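Local atomic coordinates of CbsA (Xanthomonas oryzae pv. oryzae, PDB entry 5XYH), a protein that probably hydrolyses cellulose as a family 6 exoglucanase, releasing cellobiose from chain ends, and acts as a plant cell-wall-degrading enzyme of the rice bacterial blight pathogen. Residues P46-L51 with V142-P147; S260-W265 with S322-R327. All blocks are in the same frame, centred on the assembly; numbering follows the deposited sequence.

Contact 1 (P46-L51 with V142-P147)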
ATOM      1  N   PRO A  46      -3.169  -0.117  14.743  1.00 15.27           N
ATOM      2  CA  PRO A  46      -2.403  -1.174  14.068  1.00 15.19           C
ATOM      3  C   PRO A  46      -1.777  -0.659  12.784  1.00 13.89           C
ATOM      4  O   PRO A  46      -2.403   0.097  12.040  1.00 13.41           O
ATOM      5  CB  PRO A  46      -3.457  -2.246  13.766  1.00 14.33           C
ATOM      6  CG  PRO A  46      -4.571  -1.989  14.709  1.00 16.25           C
ATOM      7  CD  PRO A  46      -4.569  -0.508  15.002  1.00 15.42           C
ATOM      8  N   THR A  47      -0.545  -1.106  12.515  1.00 14.32           N
ATOM      9  CA  THR A  47       0.166  -0.815  11.273  1.00 13.77           C
ATOM     10  C   THR A  47       0.763  -2.104  10.724  1.00 13.62           C
ATOM     11  O   THR A  47       1.115  -3.009  11.479  1.00 13.42           O
ATOM     12  CB  THR A  47       1.293   0.235  11.468  1.00 14.30           C
ATOM     13  OG1 THR A  47       2.154  -0.179  12.535  1.00 14.21           O
ATOM     14  CG2 THR A  47       0.716   1.616  11.789  1.00 13.98           C
ATOM     15  N   TYR A  48       0.862  -2.192   9.398  1.00 13.35           N
ATOM     16  CA  TYR A  48       1.331  -3.419   8.771  1.00 12.74           C
ATOM     17  C   TYR A  48       2.855  -3.523   8.850  1.00 13.53           C
ATOM     18  O   TYR A  48       3.571  -2.517   8.836  1.00 13.12           O
ATOM     19  CB  TYR A  48       0.837  -3.491   7.318  1.00 13.24           C
ATOM     20  CG  TYR A  48      -0.512  -4.167   7.236  1.00 13.45           C
ATOM     21  CD1 TYR A  48      -1.578  -3.687   7.987  1.00 14.30           C
ATOM     22  CD2 TYR A  48      -0.718  -5.309   6.449  1.00 13.46           C
ATOM     23  CE1 TYR A  48      -2.812  -4.298   7.961  1.00 13.84           C
ATOM     24  CE2 TYR A  48      -1.966  -5.929   6.416  1.00 13.68           C
ATOM     25  CZ  TYR A  48      -2.998  -5.413   7.182  1.00 14.16           C
ATOM     26  OH  TYR A  48      -4.245  -5.988   7.204  1.00 15.41           O
ATOM     27  N   VAL A  49       3.343  -4.760   8.970  1.00 13.24           N
ATOM     28  CA  VAL A  49       4.776  -5.049   9.072  1.00 13.02           C
ATOM     29  C   VAL A  49       5.302  -5.447   7.698  1.00 12.83           C
ATOM     30  O   VAL A  49       4.901  -6.479   7.154  1.00 12.81           O
ATOM     31  CB  VAL A  49       5.045  -6.174  10.083  1.00 13.14           C
ATOM     32  CG1 VAL A  49       6.508  -6.588  10.016  1.00 13.73           C
ATOM     33  CG2 VAL A  49       4.643  -5.750  11.489  1.00 13.63           C
ATOM     34  N   TRP A  50       6.233  -4.665   7.150  1.00 12.27           N
ATOM     35  CA  TRP A  50       6.774  -4.928   5.818  1.00 13.25           C
ATOM     36  C   TRP A  50       7.907  -5.937   5.924  1.00 13.73           C
ATOM     37  O   TRP A  50       8.927  -5.664   6.566  1.00 13.52           O
ATOM     38  CB  TRP A  50       7.274  -3.639   5.157  1.00 13.24           C
ATOM     39  CG  TRP A  50       6.145  -2.780   4.738  1.00 13.59           C
ATOM     40  CD1 TRP A  50       5.258  -2.153   5.562  1.00 13.42           C
ATOM     41  CD2 TRP A  50       5.752  -2.458   3.397  1.00 13.62           C
ATOM     42  NE1 TRP A  50       4.337  -1.461   4.821  1.00 14.05           N
ATOM     43  CE2 TRP A  50       4.612  -1.634   3.488  1.00 13.62           C
ATOM     44  CE3 TRP A  50       6.249  -2.786   2.132  1.00 14.40           C
ATOM     45  CZ2 TRP A  50       3.957  -1.138   2.366  1.00 14.01           C
ATOM     46  CZ3 TRP A  50       5.602  -2.281   1.013  1.00 14.40           C
ATOM     47  CH2 TRP A  50       4.469  -1.467   1.139  1.00 13.38           C
ATOM     48  N   LEU A  51       7.721  -7.107   5.315  1.00 13.08           N
ATOM     49  CA  LEU A  51       8.811  -8.074   5.163  1.00 13.07           C
ATOM     50  C   LEU A  51       9.497  -7.809   3.823  1.00 13.50           C
ATOM     51  O   LEU A  51       9.310  -8.523   2.837  1.00 13.01           O
ATOM     52  CB  LEU A  51       8.280  -9.498   5.254  1.00 12.99           C
ATOM     53  CG  LEU A  51       7.578  -9.844   6.568  1.00 13.90           C
ATOM     54  CD1 LEU A  51       6.960 -11.236   6.496  1.00 12.62           C
ATOM     55  CD2 LEU A  51       8.534  -9.729   7.750  1.00 13.86           C
ATOM     56  N   VAL A 142      -2.974 -11.477   8.069  1.00 13.42           N
ATOM     57  CA  VAL A 142      -3.547 -10.815   6.894  1.00 13.14           C
ATOM     58  C   VAL A 142      -2.394 -10.295   6.056  1.00 13.27           C
ATOM     59  O   VAL A 142      -1.679  -9.372   6.474  1.00 13.07           O
ATOM     60  CB  VAL A 142      -4.505  -9.673   7.264  1.00 13.29           C
ATOM     61  CG1 VAL A 142      -5.018  -8.996   5.991  1.00 13.39           C
ATOM     62  CG2 VAL A 142      -5.667 -10.178   8.116  1.00 12.94           C
ATOM     63  N   ASN A 143      -2.231 -10.864   4.866  1.00 12.87           N
ATOM     64  CA  ASN A 143      -1.106 -10.569   3.986  1.00 12.52           C
ATOM     65  C   ASN A 143      -1.495  -9.581   2.887  1.00 12.47           C
ATOM     66  O   ASN A 143      -2.498  -9.777   2.187  1.00 12.00           O
ATOM     67  CB  ASN A 143      -0.586 -11.854   3.345  1.00 12.83           C
ATOM     68  CG  ASN A 143       0.115 -12.754   4.327  1.00 13.52           C
ATOM     69  OD1 ASN A 143       0.812 -12.288   5.236  1.00 13.26           O
ATOM     70  ND2 ASN A 143      -0.065 -14.062   4.158  1.00 13.67           N
ATOM     71  N   ILE A 144      -0.686  -8.536   2.727  1.00 11.69           N
ATOM     72  CA  ILE A 144      -0.679  -7.739   1.510  1.00 11.86           C
ATOM     73  C   ILE A 144       0.311  -8.397   0.558  1.00 11.54           C
ATOM     74  O   ILE A 144       1.517  -8.429   0.826  1.00 11.96           O
ATOM     75  CB  ILE A 144      -0.304  -6.277   1.788  1.00 12.02           C
ATOM     76  CG1 ILE A 144      -1.373  -5.642   2.691  1.00 11.31           C
ATOM     77  CG2 ILE A 144      -0.144  -5.509   0.463  1.00 11.15           C
ATOM     78  CD1 ILE A 144      -1.050  -4.232   3.171  1.00 12.30           C
ATOM     79  N   ILE A 145      -0.192  -8.924  -0.554  1.00 11.62           N
ATOM     80  CA  ILE A 145       0.603  -9.766  -1.445  1.00 11.68           C
ATOM     81  C   ILE A 145       1.304  -8.901  -2.496  1.00 11.38           C
ATOM     82  O   ILE A 145       0.667  -8.389  -3.423  1.00 12.06           O
ATOM     83  CB  ILE A 145      -0.258 -10.842  -2.112  1.00 11.57           C
ATOM     84  CG1 ILE A 145      -0.865 -11.773  -1.049  1.00 12.07           C
ATOM     85  CG2 ILE A 145       0.587 -11.621  -3.129  1.00 12.10           C
ATOM     86  CD1 ILE A 145       0.158 -12.606  -0.278  1.00 12.34           C
ATOM     87  N   GLU A 146       2.630  -8.767  -2.352  1.00 11.81           N
ATOM     88  CA  GLU A 146       3.601  -8.161  -3.268  1.00 11.18           C
ATOM     89  C   GLU A 146       3.100  -6.877  -3.918  1.00 11.29           C
ATOM     90  O   GLU A 146       2.760  -6.865  -5.112  1.00 12.05           O
ATOM     91  CB  GLU A 146       4.026  -9.176  -4.332  1.00 11.64           C
ATOM     92  CG  GLU A 146       4.839 -10.367  -3.777  1.00 11.30           C
ATOM     93  CD  GLU A 146       6.218  -9.975  -3.257  1.00 12.22           C
ATOM     94  OE1 GLU A 146       6.706  -8.864  -3.593  1.00 12.10           O
ATOM     95  OE2 GLU A 146       6.816 -10.794  -2.510  1.00 11.87           O
ATOM     96  N   PRO A 147       3.085  -5.774  -3.172  1.00 11.93           N
ATOM     97  CA  PRO A 147       2.782  -4.475  -3.780  1.00 11.37           C
ATOM     98  C   PRO A 147       3.743  -4.156  -4.916  1.00 12.29           C
ATOM     99  O   PRO A 147       4.881  -4.633  -4.956  1.00 11.69           O
ATOM    100  CB  PRO A 147       2.953  -3.485  -2.622  1.00 12.01           C
ATOM    101  CG  PRO A 147       2.955  -4.281  -1.388  1.00 11.51           C
ATOM    102  CD  PRO A 147       3.369  -5.673  -1.730  1.00 11.38           C
TER
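Tyr-48 reaches across to Val-142 and Ile-144 on the inner side of the largely parallel, barrel-like sheet of glycoside hydrolase family 6. Strand 86-92 runs between strands 49-51 and 140-145, so the segments share no hydrogen bond and meet through side chains alone. The phenol extends toward strand 140-145 and brings OH within 3.3 Å of Val-142 CG1. That methyl lies anti to its own backbone N (chi1 178°), the position that presents it to the phenol oxygen. Further back on the ring, CD2 packs 3.5 Å from Ile-144 CD1, while CE2 lies 3.5 Å from the carbonyl oxygen of Val-142. Ile-144 carries its CD1 this far because its chain is extended beyond CG1 (chi2 174°). A long aromatic suits this place, since it spans the width of an intervening strand; branched aliphatics suit the other side, giving stiff surfaces for the ring. The price is a phenol oxygen that the contact covers and that has no hydrogen-bonding partner in the model.

A second, looser contact lies beyond the end of strand 140-145, where Pro-147 meets the benzo end of the Trp-50 indole obliquely. The rigid pyrrolidine offers a compact apolar surface to that end.

Outside this shell, strand 86-92 fixes the spacing: Val-49 bonds through its backbone to Gly-89 and Val-91, and Val-142 to Val-88. Phe-8 touches both Tyr-48 and Val-142, whereas Asn-143 and Ile-145 face the other way, onto helix 170-183. NE1 of the indole, at the pyrrole end, bonds to Gly-360 O, and Tyr-93 packs edge-to-face with the indole. Thus oriented, the ring sets Trp-50 CH2 4.1 Å from Pro-147 CG.

Contact 2 (S260-W265 with S322-R327); sequences STFYQW and SGRVDR
Arg-324 NH1, lying over the ring of Phe-262, is gripped by two carbonyl oxygens: that of Asp-326, at 2.8 Å from NH1 and on a lone pair, and that of Arg-328. Both are peptide oxygens of the chain that follows, which therefore folds back around the guanidinium, while NE bonds to the side chain of Asn-321 in helix 316-323. These bonds fix the rotation of the group and leave one flat face turned to Phe-262. The two planes are only 10° apart, and CZ sits 3.8 Å from the ring centroid, a cation-pi stack. NH1 comes within 3.2 Å of CE1 near the rim, and the aliphatic part joins in as CD makes a CH-pi contact over the same ring. Arginine suits the place because it can stack and still donate hydrogen bonds in its own plane. Its CG takes the crowded position between backbone N and carbonyl carbon (chi1 58°), after which the chain runs extended to NE.

Phe-262 CZ also touches Asp-326 CG, at 3.9 Å; that carboxylate is paired with Arg-328 in a salt bridge. On the other segment, Phe-262 CD2 lies above one face of Tyr-263. Arg-327 NH1 bonds to Arg-324 O, 2.9 Å away, and also to Asn-321 O, bridging the helix end and the residue after it. The whole is a stacked arginine-phenylalanine cation-pi pair set just past a helix C terminus.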
ATOM      1  N   SER A 260      -9.427  17.206 -17.236  1.00 15.56           N
ATOM      2  CA  SER A 260      -8.503  18.192 -16.688  1.00 15.12           C
ATOM      3  C   SER A 260      -7.076  17.658 -16.726  1.00 15.39           C
ATOM      4  O   SER A 260      -6.837  16.445 -16.817  1.00 14.66           O
ATOM      5  CB  SER A 260      -8.871  18.529 -15.245  1.00 15.37           C
ATOM      6  OG  SER A 260      -8.888  17.332 -14.476  1.00 14.47           O
ATOM      7  N   THR A 261      -6.117  18.588 -16.612  1.00 15.47           N
ATOM      8  CA  THR A 261      -4.706  18.212 -16.570  1.00 15.79           C
ATOM      9  C   THR A 261      -4.435  17.188 -15.477  1.00 14.80           C
ATOM     10  O   THR A 261      -3.750  16.191 -15.708  1.00 14.96           O
ATOM     11  CB  THR A 261      -3.828  19.448 -16.352  1.00 15.75           C
ATOM     12  OG1 THR A 261      -3.910  20.314 -17.498  1.00 16.39           O
ATOM     13  CG2 THR A 261      -2.392  19.029 -16.158  1.00 15.12           C
ATOM     14  N   PHE A 262      -5.006  17.398 -14.289  1.00 14.99           N
ATOM     15  CA  PHE A 262      -4.699  16.533 -13.152  1.00 14.04           C
ATOM     16  C   PHE A 262      -5.138  15.093 -13.389  1.00 14.71           C
ATOM     17  O   PHE A 262      -4.465  14.157 -12.941  1.00 13.54           O
ATOM     18  CB  PHE A 262      -5.349  17.078 -11.884  1.00 14.02           C
ATOM     19  CG  PHE A 262      -4.964  16.331 -10.631  1.00 13.73           C
ATOM     20  CD1 PHE A 262      -3.662  16.395 -10.140  1.00 14.02           C
ATOM     21  CD2 PHE A 262      -5.909  15.577  -9.934  1.00 14.39           C
ATOM     22  CE1 PHE A 262      -3.296  15.709  -8.970  1.00 14.14           C
ATOM     23  CE2 PHE A 262      -5.568  14.885  -8.770  1.00 13.44           C
ATOM     24  CZ  PHE A 262      -4.261  14.956  -8.282  1.00 14.64           C
ATOM     25  N   TYR A 263      -6.273  14.884 -14.064  1.00 13.78           N
ATOM     26  CA  TYR A 263      -6.752  13.517 -14.236  1.00 14.41           C
ATOM     27  C   TYR A 263      -6.412  12.927 -15.598  1.00 15.34           C
ATOM     28  O   TYR A 263      -6.380  11.698 -15.720  1.00 16.28           O
ATOM     29  CB  TYR A 263      -8.271  13.433 -13.976  1.00 14.58           C
ATOM     30  CG  TYR A 263      -8.630  13.680 -12.526  1.00 14.54           C
ATOM     31  CD1 TYR A 263      -8.163  12.837 -11.516  1.00 14.95           C
ATOM     32  CD2 TYR A 263      -9.395  14.775 -12.160  1.00 14.45           C
ATOM     33  CE1 TYR A 263      -8.462  13.078 -10.183  1.00 14.38           C
ATOM     34  CE2 TYR A 263      -9.700  15.027 -10.822  1.00 14.77           C
ATOM     35  CZ  TYR A 263      -9.239  14.174  -9.839  1.00 15.02           C
ATOM     36  OH  TYR A 263      -9.549  14.422  -8.506  1.00 13.84           O
ATOM     37  N   GLN A 264      -6.124  13.757 -16.603  1.00 14.91           N
ATOM     38  CA  GLN A 264      -5.646  13.302 -17.913  1.00 15.59           C
ATOM     39  C   GLN A 264      -6.538  12.215 -18.504  1.00 15.68           C
ATOM     40  O   GLN A 264      -6.049  11.184 -18.968  1.00 17.28           O
ATOM     41  CB  GLN A 264      -4.220  12.752 -17.872  1.00 16.56           C
ATOM     42  CG  GLN A 264      -3.146  13.418 -17.082  1.00 17.86           C
ATOM     43  CD  GLN A 264      -1.834  12.684 -17.342  1.00 19.53           C
ATOM     44  OE1 GLN A 264      -1.377  11.866 -16.517  1.00 20.92           O
ATOM     45  NE2 GLN A 264      -1.263  12.907 -18.534  1.00 18.35           N
ATOM     46  N   TRP A 265      -7.844  12.426 -18.453  1.00 15.61           N
ATOM     47  CA  TRP A 265      -8.840  11.541 -19.049  1.00 16.18           C
ATOM     48  C   TRP A 265      -9.068  10.273 -18.232  1.00 17.61           C
ATOM     49  O   TRP A 265      -9.652   9.303 -18.740  1.00 18.20           O
ATOM     50  CB  TRP A 265      -8.482  11.167 -20.496  1.00 16.42           C
ATOM     51  CG  TRP A 265      -8.433  12.320 -21.455  1.00 16.23           C
ATOM     52  CD1 TRP A 265      -8.068  13.612 -21.192  1.00 16.78           C
ATOM     53  CD2 TRP A 265      -8.734  12.264 -22.849  1.00 16.58           C
ATOM     54  NE1 TRP A 265      -8.139  14.370 -22.339  1.00 16.49           N
ATOM     55  CE2 TRP A 265      -8.551  13.563 -23.370  1.00 17.43           C
ATOM     56  CE3 TRP A 265      -9.142  11.239 -23.711  1.00 17.76           C
ATOM     57  CZ2 TRP A 265      -8.765  13.864 -24.719  1.00 17.68           C
ATOM     58  CZ3 TRP A 265      -9.356  11.541 -25.056  1.00 18.30           C
ATOM     59  CH2 TRP A 265      -9.167  12.845 -25.541  1.00 17.37           C
ATOM     60  N   SER A 322      -9.484  23.821  -8.054  1.00 16.83           N
ATOM     61  CA  SER A 322     -10.086  24.448  -6.884  1.00 16.91           C
ATOM     62  C   SER A 322     -10.622  23.410  -5.910  1.00 17.36           C
ATOM     63  O   SER A 322     -10.568  23.622  -4.695  1.00 18.20           O
ATOM     64  CB  SER A 322     -11.215  25.396  -7.300  1.00 18.03           C
ATOM     65  OG  SER A 322     -12.379  24.682  -7.673  1.00 18.17           O
ATOM     66  N   GLY A 323     -11.116  22.279  -6.411  1.00 15.97           N
ATOM     67  CA  GLY A 323     -11.875  21.377  -5.562  1.00 16.32           C
ATOM     68  C   GLY A 323     -11.200  20.103  -5.092  1.00 15.70           C
ATOM     69  O   GLY A 323     -11.610  19.527  -4.077  1.00 16.02           O
ATOM     70  N   ARG A 324     -10.186  19.630  -5.812  1.00 15.59           N
ATOM     71  CA  ARG A 324      -9.562  18.366  -5.443  1.00 14.16           C
ATOM     72  C   ARG A 324      -8.883  18.477  -4.084  1.00 14.69           C
ATOM     73  O   ARG A 324      -8.192  19.463  -3.789  1.00 14.49           O
ATOM     74  CB  ARG A 324      -8.557  17.929  -6.511  1.00 14.18           C
ATOM     75  CG  ARG A 324      -7.414  18.901  -6.823  1.00 13.97           C
ATOM     76  CD  ARG A 324      -6.578  18.304  -7.964  1.00 14.10           C
ATOM     77  NE  ARG A 324      -5.645  19.220  -8.634  1.00 13.74           N
ATOM     78  CZ  ARG A 324      -4.343  19.285  -8.371  1.00 14.24           C
ATOM     79  NH1 ARG A 324      -3.832  18.513  -7.426  1.00 14.05           N
ATOM     80  NH2 ARG A 324      -3.553  20.129  -9.041  1.00 14.30           N
ATOM     81  N   VAL A 325      -9.093  17.463  -3.240  1.00 14.43           N
ATOM     82  CA  VAL A 325      -8.391  17.469  -1.963  1.00 13.95           C
ATOM     83  C   VAL A 325      -6.984  16.895  -2.133  1.00 13.45           C
ATOM     84  O   VAL A 325      -6.066  17.290  -1.416  1.00 13.51           O
ATOM     85  CB  VAL A 325      -9.198  16.733  -0.875  1.00 14.34           C
ATOM     86  CG1 VAL A 325     -10.542  17.434  -0.664  1.00 15.35           C
ATOM     87  CG2 VAL A 325      -9.414  15.251  -1.220  1.00 13.89           C
ATOM     88  N   ASP A 326      -6.782  15.983  -3.084  1.00 13.25           N
ATOM     89  CA  ASP A 326      -5.431  15.553  -3.454  1.00 13.63           C
ATOM     90  C   ASP A 326      -4.695  16.718  -4.124  1.00 13.17           C
ATOM     91  O   ASP A 326      -4.993  17.076  -5.266  1.00 14.00           O
ATOM     92  CB  ASP A 326      -5.517  14.337  -4.381  1.00 13.29           C
ATOM     93  CG  ASP A 326      -4.154  13.683  -4.635  1.00 13.30           C
ATOM     94  OD1 ASP A 326      -3.117  14.394  -4.587  1.00 12.86           O
ATOM     95  OD2 ASP A 326      -4.128  12.457  -4.886  1.00 13.01           O
ATOM     96  N   ARG A 327      -3.713  17.302  -3.434  1.00 13.75           N
ATOM     97  CA  ARG A 327      -3.044  18.515  -3.889  1.00 14.51           C
ATOM     98  C   ARG A 327      -1.721  18.247  -4.617  1.00 15.15           C
ATOM     99  O   ARG A 327      -0.932  19.181  -4.819  1.00 14.68           O
ATOM    100  CB  ARG A 327      -2.799  19.452  -2.702  1.00 14.98           C
ATOM    101  CG  ARG A 327      -4.034  19.800  -1.878  1.00 14.76           C
ATOM    102  CD  ARG A 327      -5.160  20.338  -2.756  1.00 15.80           C
ATOM    103  NE  ARG A 327      -4.716  21.502  -3.522  1.00 16.74           N
ATOM    104  CZ  ARG A 327      -5.433  22.119  -4.461  1.00 18.15           C
ATOM    105  NH1 ARG A 327      -6.650  21.682  -4.786  1.00 16.38           N
ATOM    106  NH2 ARG A 327      -4.921  23.173  -5.089  1.00 18.38           N
TER

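From the N terminus, the chain forms strand 49-51, passes through helices 54-58 and 69-79, strand 86-92 and helix 113-131, and then enters strand 140-145, where contact 1 closes this excursion of 90 residues. Strands 188-193 and 229-232 extend the sheet before contact 2 opens at 260-265. Its own loop takes in helix 271-284, strand 292-296 and helix 316-323, and closes at 322-327. The contacts follow in series, neither nested nor crossed. Contact 1 ties next-but-one strands near the centre of the molecule; contact 2 joins a peripheral loop to a helix end. Their centres are 29 Å apart and their nearest atoms about 17 Å.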